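Side-chain contact in cytochrome P450 (Picrophilus torridus, PDB 2RFB), which binds a heme b cofactor and probably acts as a monooxygenase that inserts one atom of molecular oxygen into its substrate: residues D212-N217 / I307-I312. Residues are numbered along the deposited sequence; the frame is centred on the assembly and turned at random.
Sequences DDALKN and IALNDI
The amide nitrogen ND2 of N310 meets methyl CD2 of L215 at 3.4 Å. This is a van der Waals touch. No hydrogen bond joins the two segments. The methyl lies roughly beyond the end of the amide's C-N bond, with the CG-ND2-CD2 angle near 156°. The oxygen OD1 is on the far side of the amide from the leucine. The CG of N310 stands anti to its backbone N (chi1 -164°), which carries the amide across to L215. In L215, CG lies anti to its own carbonyl carbon, and CD2 is the branch that reaches N310. The two side chains cross at about a right angle. Here the helices come closer than at the neighbouring pair, with 6.8 Å between the CA atoms of L215 and N310.

The second point of contact is apolar and more deeply buried. L309 and A214 both point their CB toward the opposite helix. Methyl CD2 of L309 lies 4.5 Å from CB of A214 and 4.3 Å from the backbone O of A214. These are loose distances, so the methyl rests beside the alanine without locking to it. The area buried between the segments is small, 137 Å². Helix 218-228 packs against both partners. Its F221 touches both A214 and L309, and its R218 touches L309 and N310. M200 of helix 175-206 also packs on L309.

The contact is plain helix packing away from the annotated heme-binding residues, and the L309 side chain is about 12 Å from the heme. It joins the short helix 211-216 to helix 298-315, which follows the heme-ligand cysteine, matching the J and L helices of the cytochrome P450 fold.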
loop_
_atom_site.group_PDB
_atom_site.type_symbol
_atom_site.label_atom_id
_atom_site.label_comp_id
_atom_site.label_asym_id
_atom_site.label_seq_id
_atom_site.Cartn_x
_atom_site.Cartn_y
_atom_site.Cartn_z
ATOM N N ASP A 212 -7.023 20.858 14.429
ATOM C CA ASP A 212 -8.444 20.847 14.733
ATOM C C ASP A 212 -9.264 20.288 13.572
ATOM O O ASP A 212 -10.118 19.415 13.785
ATOM C CB ASP A 212 -8.950 22.242 15.108
ATOM C CG ASP A 212 -8.466 22.700 16.481
ATOM O OD1 ASP A 212 -8.218 21.850 17.386
ATOM O OD2 ASP A 212 -8.346 23.941 16.663
ATOM N N ASP A 213 -9.024 20.754 12.348
ATOM C CA ASP A 213 -9.830 20.222 11.262
ATOM C C ASP A 213 -9.566 18.740 11.066
ATOM O O ASP A 213 -10.484 17.990 10.758
ATOM C CB ASP A 213 -9.568 20.929 9.962
ATOM C CG ASP A 213 -9.999 22.349 9.973
ATOM O OD1 ASP A 213 -10.884 22.778 10.779
ATOM O OD2 ASP A 213 -9.429 23.042 9.111
ATOM N N ALA A 214 -8.318 18.319 11.234
ATOM C CA ALA A 214 -7.956 16.904 11.087
ATOM C C ALA A 214 -8.744 16.056 12.079
ATOM O O ALA A 214 -9.195 14.975 11.739
ATOM C CB ALA A 214 -6.462 16.706 11.288
ATOM N N LEU A 215 -8.902 16.559 13.304
ATOM C CA LEU A 215 -9.621 15.832 14.345
ATOM C C LEU A 215 -11.099 15.691 14.036
ATOM O O LEU A 215 -11.688 14.691 14.405
ATOM C CB LEU A 215 -9.434 16.459 15.736
ATOM C CG LEU A 215 -8.111 16.024 16.407
ATOM C CD1 LEU A 215 -7.786 16.814 17.676
ATOM C CD2 LEU A 215 -8.097 14.519 16.663
ATOM N N LYS A 216 -11.669 16.690 13.365
ATOM C CA LYS A 216 -13.076 16.730 13.092
ATOM C C LYS A 216 -13.408 15.925 11.855
ATOM O O LYS A 216 -14.571 15.635 11.605
ATOM C CB LYS A 216 -13.555 18.177 12.925
ATOM C CG LYS A 216 -13.714 18.918 14.235
ATOM C CD LYS A 216 -13.783 20.410 14.013
ATOM C CE LYS A 216 -14.386 21.124 15.206
ATOM N NZ LYS A 216 -13.414 21.259 16.349
ATOM N N ASN A 217 -12.400 15.595 11.063
ATOM C CA ASN A 217 -12.599 14.770 9.881
ATOM C C ASN A 217 -11.349 13.985 9.577
ATOM O O ASN A 217 -10.618 14.300 8.665
ATOM C CB ASN A 217 -13.008 15.628 8.682
ATOM C CG ASN A 217 -13.450 14.798 7.429
ATOM O OD1 ASN A 217 -13.926 15.400 6.457
ATOM N ND2 ASN A 217 -13.314 13.456 7.447
ATOM N N ILE A 307 -6.982 5.757 12.566
ATOM C CA ILE A 307 -6.788 5.557 13.991
ATOM C C ILE A 307 -5.393 6.097 14.330
ATOM O O ILE A 307 -5.216 6.704 15.398
ATOM C CB ILE A 307 -6.966 4.048 14.365
ATOM C CG1 ILE A 307 -8.432 3.659 14.460
ATOM C CG2 ILE A 307 -6.185 3.641 15.612
ATOM C CD1 ILE A 307 -8.673 2.184 14.005
ATOM N N ALA A 308 -4.420 5.868 13.430
ATOM C CA ALA A 308 -3.049 6.360 13.644
ATOM C C ALA A 308 -3.038 7.867 13.817
ATOM O O ALA A 308 -2.484 8.380 14.770
ATOM C CB ALA A 308 -2.099 5.938 12.500
ATOM N N LEU A 309 -3.681 8.575 12.895
ATOM C CA LEU A 309 -3.887 10.018 13.053
ATOM C C LEU A 309 -4.518 10.363 14.396
ATOM O O LEU A 309 -3.959 11.148 15.176
ATOM C CB LEU A 309 -4.781 10.538 11.940
ATOM C CG LEU A 309 -4.937 12.053 11.836
ATOM C CD1 LEU A 309 -3.602 12.783 11.395
ATOM C CD2 LEU A 309 -6.037 12.253 10.824
ATOM N N ASN A 310 -5.656 9.777 14.702
ATOM C CA ASN A 310 -6.233 10.105 15.961
ATOM C C ASN A 310 -5.265 9.895 17.154
ATOM O O ASN A 310 -5.076 10.788 18.011
ATOM C CB ASN A 310 -7.538 9.348 16.173
ATOM C CG ASN A 310 -8.351 9.938 17.274
ATOM O OD1 ASN A 310 -9.079 9.244 17.954
ATOM N ND2 ASN A 310 -8.211 11.229 17.479
ATOM N N ASP A 311 -4.655 8.726 17.211
ATOM C CA ASP A 311 -3.723 8.442 18.276
ATOM C C ASP A 311 -2.510 9.364 18.292
ATOM O O ASP A 311 -2.049 9.744 19.380
ATOM C CB ASP A 311 -3.245 6.996 18.191
ATOM C CG ASP A 311 -4.263 6.024 18.729
ATOM O OD1 ASP A 311 -5.304 6.464 19.298
ATOM O OD2 ASP A 311 -4.001 4.815 18.596
ATOM N N ILE A 312 -1.981 9.719 17.119
ATOM C CA ILE A 312 -0.800 10.562 17.106
ATOM C C ILE A 312 -1.243 11.923 17.552
ATOM O O ILE A 312 -0.615 12.551 18.358
ATOM C CB ILE A 312 -0.157 10.626 15.727
ATOM C CG1 ILE A 312 0.637 9.369 15.444
ATOM C CG2 ILE A 312 0.702 11.885 15.538
ATOM C CD1 ILE A 312 0.910 9.235 13.931
#